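Local coordinates for SusD superfamily protein (Parabacteroides distasonis, PDB 3OTN), which probably binds carbohydrate or another nutrient at the outer membrane as a member of the SusD family, at residues K191-D196 and S356-T361; V118-A123 and F249-Q254; Q413-L418 and N422-D427. All coordinates share one frame; numbering follows the deposited sequence.

Interaction 1. Residues K191-D196 and S356-T361; sequences KALLAD and SVYRYT. With EDO (1,2-ethanediol), chain S.
Y358 meets A192, L193 and D196 of helix 187-202, and all four residues are buried. V357 and Y358 both face Y251 of strand 249-253, a classic beta bulge, and the chain turns a corner at V357. The side chain of Y358 then reaches toward the helix. Its CG lies anti to its own carbonyl carbon (chi1 -74°), and the ring is laid along the helix surface. One face rests on the helix backbone, with the carbonyl carbon of A192 over the ring centre. The methyl of A192 covers the base of the same face in a CH-pi contact; A192 CB is 4.3 Å from the centroid of the Y358 ring. Farther along, L193 CD1 packs 4.0 Å from Y358 CE2. At the end of the ring, Y358 OH donates a hydrogen bond of 2.5 Å to D196 OD2. The carboxylate oxygen lies at the ring edge, in its plane, and accepts through its anti lone pair. The carboxylate itself stands nearly upright to the ring, at 84°. A phenylalanine here would probably leave D196 OD2 without this short bond, with only a long, weak ion pair to R131 in its place. R359 turns away from the helix and sits at the N-cap position of helix 360-375. In that helix's first turn, Y360 OH shares a 3.0 Å hydrogen bond with O2 of an ethanediol, probably from the crystallisation liquor. The contact joins a helix of the N-terminal family region to a bulged edge strand of the small antiparallel sheet in this SusD-family protein.

Interaction 2. Residues V118-A123 and F249-Q254; sequences VKFMRA and FIYQVQ. With EDO (1,2-ethanediol), chain K; ACT (acetate ion), chain F; EDO (1,2-ethanediol), chain R.
F120 and M121 of helix 108-133 both meet the ring of Y251. One residue earlier, K119 forms a salt bridge with E170 and a weak hydrogen bond to an acetate. F120 comes edge-on to a face of Y251 in a T-shaped pair. The ring centroids of F120 and Y251 are 5.3 Å apart and the planes meet at 63°. F120 CE2 sits over the centre of the Y251 ring and is 4.2 Å from Y251 CZ. M121, a selenomethionine, bends at both chi2 and chi3, and this curls its end round to the phenol. M121 SE lies 3.4 Å from Y251 OH and approaches the ring obliquely, a Met-aromatic contact. The two side chains cross at about a right angle. The hydroxyl of Y251 has its hydrogen-bond partner elsewhere, in N30 ND2. R122 forms a salt bridge with D167, and its NH1 gives an almost straight hydrogen bond (171°) to O2 of an ethanediol. Acetate and ethanediol are probably from the crystallisation liquor. Around the contact, F120 also packs on A189, V190 and L193 of helix 187-202, while M121 touches C93 of helix 79-100. Strand 249-253 runs between strands 355-356 and 358-359, antiparallel to both.

Interaction 3. Residues Q413-L418 and N422-D427; sequences QRYFDL and NKMWFD
Helices 403-418 and 424-431 follow one another across a short connection, and between segments 413-418 and 422-427 the nearest CA atoms are those of Y415 and M424, 6.4 Å apart. These are two consecutive helices packed together within the RagB/SusD family region, held by a salt bridge on one flank and a Met-aromatic contact on the other. In the salt bridge, R414 NE donates to D427 OD2 at 2.7 Å, nearly straight at 168°. The oxygen lies in the guanidinium plane and is met on its syn side, but from well out of the carboxylate plane. A second, weak bond runs from R414 NH2 to D427 OD1, at 3.2 Å. The two flat groups are turned 59° apart, consistent with one strong bond and one poor one. The bend of R414 at chi3 (69°) swings the guanidinium across to the aspartate, and L418 CD1 of its own helix covers one face. Both charges have further mates: R414 NH1 pairs with D362, and D427 OD1 with R430. K423 packs its CB near R414 NH2, but its amine leads off to D362 and the carbonyl of V357. On the other flank, the selenomethionine M424 lies over a face of Y415. M424 CG is 4.3 Å from the centroid of the Y415 ring in a CH-pi contact. The chain bends at chi3, and M424 CE comes 3.6 Å from Y415 CD2. SE stands obliquely beside the ring. A water spans the turn: it donates to L418 O at 2.9 Å and accepts from M424 N at 3.0 Å.

Overall arrangement
Interactions 1 and 2 share the small antiparallel sheet. V357 N lies 2.8 Å from Y251 O, a probable hydrogen bond, and Y358 and Y251 reach from neighbouring strands to different helices. Those helices also touch, with L193 CD2 3.6 Å from F120 CE1. Interaction 3 joins through K423 NZ, 2.6 Å from V357 O, a probable hydrogen bond. The centres of interactions 1 and 3 are about 13 Å apart. Interactions 2 and 3 do not touch; their nearest atoms are about 7 Å apart. Segment 356-361 thus lies between the N-terminal helices and the helix pair 403-418 and 424-431. The bound ethanediols and acetate probably come from the crystallisation liquor.

Interaction 1. Residues K191-D196 and S356-T361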
loop_
_atom_site.group_PDB
_atom_site.type_symbol
_atom_site.label_atom_id
_atom_site.label_comp_id
_atom_site.label_asym_id
_atom_site.label_seq_id
_atom_site.Cartn_x
_atom_site.Cartn_y
_atom_site.Cartn_z
ATOM N N LYS A 191 13.222 2.850 7.863
ATOM C CA LYS A 191 13.427 1.464 8.341
ATOM C C LYS A 191 12.290 0.555 7.909
ATOM O O LYS A 191 12.541 -0.579 7.563
ATOM C CB LYS A 191 13.566 1.351 9.871
ATOM C CG LYS A 191 14.619 2.177 10.513
ATOM C CD LYS A 191 15.975 1.785 10.142
ATOM C CE LYS A 191 17.040 2.539 11.028
ATOM N NZ LYS A 191 18.329 1.944 10.700
ATOM N N ALA A 192 11.055 1.052 7.912
ATOM C CA ALA A 192 9.887 0.257 7.463
ATOM C C ALA A 192 10.001 -0.089 5.975
ATOM O O ALA A 192 9.797 -1.235 5.571
ATOM C CB ALA A 192 8.581 1.003 7.745
ATOM N N LEU A 193 10.335 0.904 5.158
ATOM C CA LEU A 193 10.522 0.688 3.744
ATOM C C LEU A 193 11.680 -0.242 3.466
ATOM O O LEU A 193 11.536 -1.160 2.651
ATOM C CB LEU A 193 10.748 1.999 2.990
ATOM C CG LEU A 193 10.957 1.878 1.472
ATOM C CD1 LEU A 193 9.835 1.046 0.807
ATOM C CD2 LEU A 193 11.069 3.267 0.854
ATOM N N LEU A 194 12.818 -0.018 4.136
ATOM C CA LEU A 194 14.002 -0.842 3.902
ATOM C C LEU A 194 13.763 -2.289 4.399
ATOM O O LEU A 194 14.220 -3.242 3.756
ATOM C CB LEU A 194 15.276 -0.206 4.484
ATOM C CG LEU A 194 16.607 -0.917 4.217
ATOM C CD1 LEU A 194 16.801 -1.240 2.737
ATOM C CD2 LEU A 194 17.784 -0.095 4.737
ATOM N N ALA A 195 12.997 -2.472 5.479
ATOM C CA ALA A 195 12.590 -3.834 5.875
ATOM C C ALA A 195 11.839 -4.550 4.724
ATOM O O ALA A 195 12.103 -5.701 4.390
ATOM C CB ALA A 195 11.725 -3.812 7.147
ATOM N N ASP A 196 10.921 -3.831 4.126
ATOM C CA ASP A 196 10.077 -4.348 3.076
ATOM C C ASP A 196 10.914 -4.615 1.804
ATOM O O ASP A 196 10.730 -5.659 1.128
ATOM C CB ASP A 196 8.947 -3.341 2.817
ATOM C CG ASP A 196 7.746 -3.934 2.081
ATOM O OD1 ASP A 196 7.759 -5.115 1.704
ATOM O OD2 ASP A 196 6.779 -3.171 1.840
ATOM N N SER A 356 -2.780 4.931 4.785
ATOM C CA SER A 356 -1.465 4.408 5.155
ATOM C C SER A 356 -0.615 3.856 4.023
ATOM O O SER A 356 -1.117 3.172 3.142
ATOM C CB SER A 356 -1.619 3.320 6.196
ATOM O OG SER A 356 -2.068 3.906 7.363
ATOM N N VAL A 357 0.675 4.179 4.056
ATOM C CA VAL A 357 1.693 3.482 3.266
ATOM C C VAL A 357 2.393 2.439 4.169
ATOM O O VAL A 357 2.551 1.290 3.766
ATOM C CB VAL A 357 2.720 4.486 2.652
ATOM C CG1 VAL A 357 3.871 3.763 1.970
ATOM C CG2 VAL A 357 2.016 5.418 1.686
ATOM N N TYR A 358 2.825 2.843 5.361
ATOM C CA TYR A 358 3.322 1.887 6.392
ATOM C C TYR A 358 2.708 2.198 7.740
ATOM O O TYR A 358 2.689 3.356 8.159
ATOM C CB TYR A 358 4.860 1.895 6.537
ATOM C CG TYR A 358 5.529 1.219 5.381
ATOM C CD1 TYR A 358 5.461 -0.150 5.233
ATOM C CD2 TYR A 358 6.177 1.953 4.398
ATOM C CE1 TYR A 358 6.015 -0.784 4.132
ATOM C CE2 TYR A 358 6.735 1.327 3.299
ATOM C CZ TYR A 358 6.653 -0.043 3.186
ATOM O OH TYR A 358 7.167 -0.667 2.107
ATOM N N ARG A 359 2.238 1.166 8.424
ATOM C CA ARG A 359 1.820 1.256 9.812
ATOM C C ARG A 359 2.503 0.149 10.625
ATOM O O ARG A 359 3.038 -0.794 10.086
ATOM C CB ARG A 359 0.301 1.218 9.952
ATOM C CG ARG A 359 -0.391 -0.103 9.610
ATOM C CD ARG A 359 -1.859 0.096 9.795
ATOM N NE ARG A 359 -2.721 -1.055 9.460
ATOM C CZ ARG A 359 -3.341 -1.848 10.337
ATOM N NH1 ARG A 359 -3.162 -1.696 11.649
ATOM N NH2 ARG A 359 -4.192 -2.799 9.900
ATOM N N TYR A 360 2.535 0.322 11.926
ATOM C CA TYR A 360 3.283 -0.570 12.816
ATOM C C TYR A 360 2.877 -2.027 12.742
ATOM O O TYR A 360 3.753 -2.916 12.807
ATOM C CB TYR A 360 3.134 -0.054 14.240
ATOM C CG TYR A 360 4.068 -0.601 15.287
ATOM C CD1 TYR A 360 5.432 -0.658 15.074
ATOM C CD2 TYR A 360 3.585 -0.931 16.539
ATOM C CE1 TYR A 360 6.278 -1.082 16.071
ATOM C CE2 TYR A 360 4.419 -1.356 17.543
ATOM C CZ TYR A 360 5.757 -1.426 17.306
ATOM O OH TYR A 360 6.577 -1.860 18.291
ATOM N N THR A 361 1.584 -2.307 12.585
ATOM C CA THR A 361 1.156 -3.736 12.463
ATOM C C THR A 361 1.873 -4.477 11.323
ATOM O O THR A 361 2.344 -5.605 11.510
ATOM C CB THR A 361 -0.371 -3.912 12.350
ATOM O OG1 THR A 361 -0.992 -3.460 13.552
ATOM C CG2 THR A 361 -0.760 -5.402 12.120
HETATM C C1 EDO S . 6.399 -5.871 20.500
HETATM O O1 EDO S . 6.195 -7.071 21.255
HETATM C C2 EDO S . 5.053 -5.260 20.134
HETATM O O2 EDO S . 5.178 -3.833 20.080
#

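Interaction 2. Residues V118-A123 and F249-Q254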
loop_
_atom_site.group_PDB
_atom_site.type_symbol
_atom_site.label_atom_id
_atom_site.label_comp_id
_atom_site.label_asym_id
_atom_site.label_seq_id
_atom_site.Cartn_x
_atom_site.Cartn_y
_atom_site.Cartn_z
ATOM N N VAL A 118 14.355 13.001 0.458
ATOM C CA VAL A 118 14.271 12.894 -0.996
ATOM C C VAL A 118 14.793 11.546 -1.435
ATOM O O VAL A 118 14.192 10.920 -2.307
ATOM C CB VAL A 118 14.985 14.090 -1.703
ATOM C CG1 VAL A 118 14.928 13.951 -3.290
ATOM C CG2 VAL A 118 14.343 15.417 -1.222
ATOM N N LYS A 119 15.883 11.066 -0.836
ATOM C CA LYS A 119 16.381 9.745 -1.220
ATOM C C LYS A 119 15.391 8.663 -0.805
ATOM O O LYS A 119 15.184 7.707 -1.557
ATOM C CB LYS A 119 17.757 9.456 -0.646
ATOM C CG LYS A 119 18.869 10.230 -1.316
ATOM C CD LYS A 119 20.151 10.052 -0.514
ATOM C CE LYS A 119 21.286 10.933 -1.045
ATOM N NZ LYS A 119 22.554 10.618 -0.312
ATOM N N PHE A 120 14.795 8.800 0.387
ATOM C CA PHE A 120 13.716 7.898 0.801
ATOM C C PHE A 120 12.633 7.865 -0.275
ATOM O O PHE A 120 12.195 6.781 -0.668
ATOM C CB PHE A 120 13.109 8.292 2.158
ATOM C CG PHE A 120 11.767 7.648 2.446
ATOM C CD1 PHE A 120 11.686 6.413 3.110
ATOM C CD2 PHE A 120 10.597 8.273 2.065
ATOM C CE1 PHE A 120 10.449 5.819 3.377
ATOM C CE2 PHE A 120 9.354 7.671 2.296
ATOM C CZ PHE A 120 9.285 6.448 2.982
HETATM N N MSE A 121 12.231 9.047 -0.772
HETATM C CA MSE A 121 11.103 9.121 -1.690
HETATM C C MSE A 121 11.412 8.469 -3.041
HETATM O O MSE A 121 10.543 7.838 -3.654
HETATM C CB MSE A 121 10.648 10.586 -1.910
HETATM C CG MSE A 121 9.140 10.712 -2.031
HETATM SE SE MSE A 121 8.219 10.392 -0.391
HETATM C CE MSE A 121 8.693 12.095 0.355
ATOM N N ARG A 122 12.631 8.677 -3.518
ATOM C CA ARG A 122 13.037 8.115 -4.774
ATOM C C ARG A 122 12.997 6.596 -4.666
ATOM O O ARG A 122 12.486 5.929 -5.553
ATOM C CB ARG A 122 14.416 8.639 -5.189
ATOM C CG ARG A 122 14.847 8.031 -6.492
ATOM C CD ARG A 122 15.999 8.714 -7.108
ATOM N NE ARG A 122 17.226 8.535 -6.359
ATOM C CZ ARG A 122 18.346 9.191 -6.614
ATOM N NH1 ARG A 122 18.410 10.070 -7.620
ATOM N NH2 ARG A 122 19.413 8.976 -5.849
ATOM N N ALA A 123 13.546 6.057 -3.576
ATOM C CA ALA A 123 13.484 4.643 -3.301
ATOM C C ALA A 123 12.050 4.136 -3.265
ATOM O O ALA A 123 11.781 3.056 -3.782
ATOM C CB ALA A 123 14.213 4.276 -1.991
ATOM N N PHE A 249 0.787 4.700 12.828
ATOM C CA PHE A 249 1.074 5.207 11.494
ATOM C C PHE A 249 2.499 5.749 11.386
ATOM O O PHE A 249 2.915 6.617 12.152
ATOM C CB PHE A 249 0.059 6.231 11.033
ATOM C CG PHE A 249 -1.376 5.724 11.040
ATOM C CD1 PHE A 249 -1.718 4.514 10.449
ATOM C CD2 PHE A 249 -2.370 6.462 11.683
ATOM C CE1 PHE A 249 -3.043 4.058 10.462
ATOM C CE2 PHE A 249 -3.674 6.038 11.694
ATOM C CZ PHE A 249 -4.028 4.831 11.084
ATOM N N ILE A 250 3.217 5.235 10.391
ATOM C CA ILE A 250 4.647 5.542 10.158
ATOM C C ILE A 250 4.789 6.458 8.947
ATOM O O ILE A 250 5.466 7.504 9.020
ATOM C CB ILE A 250 5.466 4.225 9.964
ATOM C CG1 ILE A 250 5.404 3.377 11.231
ATOM C CG2 ILE A 250 6.960 4.532 9.664
ATOM C CD1 ILE A 250 5.910 1.955 11.028
ATOM N N TYR A 251 4.149 6.089 7.848
ATOM C CA TYR A 251 4.088 6.970 6.672
ATOM C C TYR A 251 2.714 6.860 5.994
ATOM O O TYR A 251 2.211 5.765 5.787
ATOM C CB TYR A 251 5.248 6.628 5.708
ATOM C CG TYR A 251 5.488 7.742 4.748
ATOM C CD1 TYR A 251 6.094 8.919 5.172
ATOM C CD2 TYR A 251 5.050 7.656 3.427
ATOM C CE1 TYR A 251 6.280 9.997 4.289
ATOM C CE2 TYR A 251 5.235 8.723 2.528
ATOM C CZ TYR A 251 5.829 9.883 2.958
ATOM O OH TYR A 251 5.984 10.916 2.084
ATOM N N GLN A 252 2.129 7.994 5.629
ATOM C CA GLN A 252 0.796 8.013 5.100
ATOM C C GLN A 252 0.666 9.027 3.977
ATOM O O GLN A 252 1.371 10.024 3.936
ATOM C CB GLN A 252 -0.184 8.441 6.217
ATOM C CG GLN A 252 -0.272 7.508 7.422
ATOM C CD GLN A 252 -1.512 7.741 8.229
ATOM O OE1 GLN A 252 -1.628 8.763 8.920
ATOM N NE2 GLN A 252 -2.465 6.794 8.160
ATOM N N VAL A 253 -0.317 8.801 3.120
ATOM C CA VAL A 253 -0.814 9.813 2.227
ATOM C C VAL A 253 -1.681 10.776 3.049
ATOM O O VAL A 253 -2.535 10.333 3.828
ATOM C CB VAL A 253 -1.645 9.238 1.103
ATOM C CG1 VAL A 253 -2.082 10.354 0.201
ATOM C CG2 VAL A 253 -0.808 8.210 0.260
ATOM N N GLN A 254 -1.466 12.075 2.870
ATOM C CA GLN A 254 -2.107 13.114 3.710
ATOM C C GLN A 254 -3.372 13.644 3.059
ATOM O O GLN A 254 -3.364 14.101 1.895
ATOM C CB GLN A 254 -1.172 14.295 3.990
ATOM C CG GLN A 254 0.219 13.894 4.577
ATOM C CD GLN A 254 0.120 13.220 5.924
ATOM O OE1 GLN A 254 0.713 12.144 6.172
ATOM N NE2 GLN A 254 -0.637 13.807 6.785
HETATM C C1 EDO K . 0.240 13.556 -0.356
HETATM O O1 EDO K . 0.430 13.061 0.998
HETATM C C2 EDO K . -0.943 14.533 -0.432
HETATM O O2 EDO K . -2.151 13.760 -0.452
HETATM C C ACT F . 22.257 12.060 2.559
HETATM O O ACT F . 22.333 10.799 2.566
HETATM O OXT ACT F . 21.514 12.521 3.452
HETATM C CH3 ACT F . 22.983 12.943 1.564
HETATM C C1 EDO R . 20.294 13.468 -8.720
HETATM O O1 EDO R . 20.595 14.405 -9.745
HETATM C C2 EDO R . 21.465 12.514 -8.546
HETATM O O2 EDO R . 21.002 11.248 -8.064
#

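Interaction 3. Residues Q413-L418 and N422-D427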
loop_
_atom_site.group_PDB
_atom_site.type_symbol
_atom_site.label_atom_id
_atom_site.label_comp_id
_atom_site.label_asym_id
_atom_site.label_seq_id
_atom_site.Cartn_x
_atom_site.Cartn_y
_atom_site.Cartn_z
ATOM N N GLN A 413 -2.325 -13.661 9.332
ATOM C CA GLN A 413 -2.580 -12.383 9.967
ATOM C C GLN A 413 -2.327 -11.197 9.036
ATOM O O GLN A 413 -2.981 -10.175 9.179
ATOM C CB GLN A 413 -1.850 -12.239 11.310
ATOM C CG GLN A 413 -2.251 -13.295 12.337
ATOM C CD GLN A 413 -3.754 -13.424 12.492
ATOM O OE1 GLN A 413 -4.464 -12.425 12.466
ATOM N NE2 GLN A 413 -4.244 -14.646 12.645
ATOM N N ARG A 414 -1.424 -11.344 8.066
ATOM C CA ARG A 414 -1.252 -10.333 7.053
ATOM C C ARG A 414 -2.532 -10.200 6.214
ATOM O O ARG A 414 -2.978 -9.082 5.948
ATOM C CB ARG A 414 -0.050 -10.623 6.166
ATOM C CG ARG A 414 1.294 -10.429 6.903
ATOM C CD ARG A 414 2.477 -10.561 5.931
ATOM N NE ARG A 414 2.460 -9.423 5.028
ATOM C CZ ARG A 414 2.870 -8.206 5.332
ATOM N NH1 ARG A 414 3.439 -7.941 6.501
ATOM N NH2 ARG A 414 2.747 -7.242 4.440
ATOM N N TYR A 415 -3.091 -11.330 5.770
ATOM C CA TYR A 415 -4.320 -11.295 4.995
ATOM C C TYR A 415 -5.458 -10.696 5.844
ATOM O O TYR A 415 -6.159 -9.779 5.412
ATOM C CB TYR A 415 -4.749 -12.689 4.533
ATOM C CG TYR A 415 -4.098 -13.170 3.235
ATOM C CD1 TYR A 415 -2.737 -13.473 3.172
ATOM C CD2 TYR A 415 -4.862 -13.377 2.092
ATOM C CE1 TYR A 415 -2.148 -13.966 1.999
ATOM C CE2 TYR A 415 -4.290 -13.857 0.928
ATOM C CZ TYR A 415 -2.953 -14.162 0.882
ATOM O OH TYR A 415 -2.424 -14.614 -0.292
ATOM N N PHE A 416 -5.615 -11.215 7.052
ATOM C CA PHE A 416 -6.753 -10.858 7.876
ATOM C C PHE A 416 -6.686 -9.454 8.453
ATOM O O PHE A 416 -7.730 -8.787 8.520
ATOM C CB PHE A 416 -6.993 -11.870 8.975
ATOM C CG PHE A 416 -7.323 -13.286 8.462
ATOM C CD1 PHE A 416 -8.265 -13.494 7.444
ATOM C CD2 PHE A 416 -6.729 -14.383 9.035
ATOM C CE1 PHE A 416 -8.565 -14.800 7.002
ATOM C CE2 PHE A 416 -7.027 -15.689 8.603
ATOM C CZ PHE A 416 -7.950 -15.882 7.589
ATOM N N ASP A 417 -5.510 -9.032 8.902
ATOM C CA ASP A 417 -5.345 -7.738 9.567
ATOM C C ASP A 417 -5.091 -6.592 8.600
ATOM O O ASP A 417 -5.561 -5.465 8.831
ATOM C CB ASP A 417 -4.216 -7.775 10.610
ATOM C CG ASP A 417 -4.605 -7.109 11.911
ATOM O OD1 ASP A 417 -5.601 -7.592 12.481
ATOM O OD2 ASP A 417 -3.953 -6.114 12.339
ATOM N N LEU A 418 -4.339 -6.872 7.534
ATOM C CA LEU A 418 -4.000 -5.845 6.548
ATOM C C LEU A 418 -4.854 -5.840 5.262
ATOM O O LEU A 418 -4.490 -5.200 4.276
ATOM C CB LEU A 418 -2.513 -5.954 6.195
ATOM C CG LEU A 418 -1.575 -6.077 7.415
ATOM C CD1 LEU A 418 -0.136 -6.266 6.941
ATOM C CD2 LEU A 418 -1.709 -4.831 8.298
ATOM N N ASN A 422 -3.629 -2.428 0.283
ATOM C CA ASN A 422 -2.640 -2.453 -0.792
ATOM C C ASN A 422 -1.361 -3.187 -0.402
ATOM O O ASN A 422 -0.252 -2.786 -0.790
ATOM C CB ASN A 422 -2.340 -0.999 -1.313
ATOM C CG ASN A 422 -3.367 -0.471 -2.356
ATOM O OD1 ASN A 422 -3.128 0.575 -2.955
ATOM N ND2 ASN A 422 -4.511 -1.149 -2.532
ATOM N N LYS A 423 -1.490 -4.252 0.391
ATOM C CA LYS A 423 -0.327 -5.090 0.801
ATOM C C LYS A 423 -0.368 -6.508 0.271
ATOM O O LYS A 423 0.682 -7.116 0.026
ATOM C CB LYS A 423 -0.250 -5.193 2.344
ATOM C CG LYS A 423 -0.127 -3.881 3.071
ATOM C CD LYS A 423 1.145 -3.152 2.713
ATOM C CE LYS A 423 1.166 -1.757 3.352
ATOM N NZ LYS A 423 2.546 -1.283 3.374
HETATM N N MSE A 424 -1.588 -7.041 0.160
HETATM C CA MSE A 424 -1.828 -8.434 -0.159
HETATM C C MSE A 424 -1.271 -8.814 -1.556
HETATM O O MSE A 424 -0.659 -9.886 -1.718
HETATM C CB MSE A 424 -3.340 -8.712 -0.058
HETATM C CG MSE A 424 -3.755 -10.118 -0.284
HETATM SE SE MSE A 424 -5.705 -10.267 -0.300
HETATM C CE MSE A 424 -6.022 -10.050 1.634
ATOM N N TRP A 425 -1.512 -7.971 -2.561
ATOM C CA TRP A 425 -1.063 -8.289 -3.928
ATOM C C TRP A 425 0.479 -8.425 -3.936
ATOM O O TRP A 425 1.015 -9.402 -4.443
ATOM C CB TRP A 425 -1.525 -7.257 -4.950
ATOM C CG TRP A 425 -1.120 -7.614 -6.359
ATOM C CD1 TRP A 425 -0.267 -6.928 -7.142
ATOM C CD2 TRP A 425 -1.490 -8.782 -7.097
ATOM N NE1 TRP A 425 -0.105 -7.555 -8.342
ATOM C CE2 TRP A 425 -0.848 -8.699 -8.349
ATOM C CE3 TRP A 425 -2.300 -9.874 -6.831
ATOM C CZ2 TRP A 425 -0.992 -9.677 -9.325
ATOM C CZ3 TRP A 425 -2.443 -10.846 -7.784
ATOM C CH2 TRP A 425 -1.795 -10.741 -9.023
ATOM N N PHE A 426 1.154 -7.464 -3.327
ATOM C CA PHE A 426 2.621 -7.521 -3.185
ATOM C C PHE A 426 3.109 -8.766 -2.396
ATOM O O PHE A 426 4.096 -9.392 -2.791
ATOM C CB PHE A 426 3.157 -6.243 -2.532
ATOM C CG PHE A 426 3.007 -4.989 -3.390
ATOM C CD1 PHE A 426 3.180 -5.022 -4.765
ATOM C CD2 PHE A 426 2.691 -3.780 -2.791
ATOM C CE1 PHE A 426 3.059 -3.856 -5.535
ATOM C CE2 PHE A 426 2.570 -2.622 -3.529
ATOM C CZ PHE A 426 2.755 -2.653 -4.908
ATOM N N ASP A 427 2.405 -9.143 -1.328
ATOM C CA ASP A 427 2.710 -10.431 -0.638
ATOM C C ASP A 427 2.610 -11.659 -1.587
ATOM O O ASP A 427 3.487 -12.534 -1.620
ATOM C CB ASP A 427 1.755 -10.673 0.534
ATOM C CG ASP A 427 1.988 -9.763 1.702
ATOM O OD1 ASP A 427 2.952 -8.956 1.741
ATOM O OD2 ASP A 427 1.173 -9.886 2.647
HETATM O O HOH W 1 -3.951 -5.659 1.449
#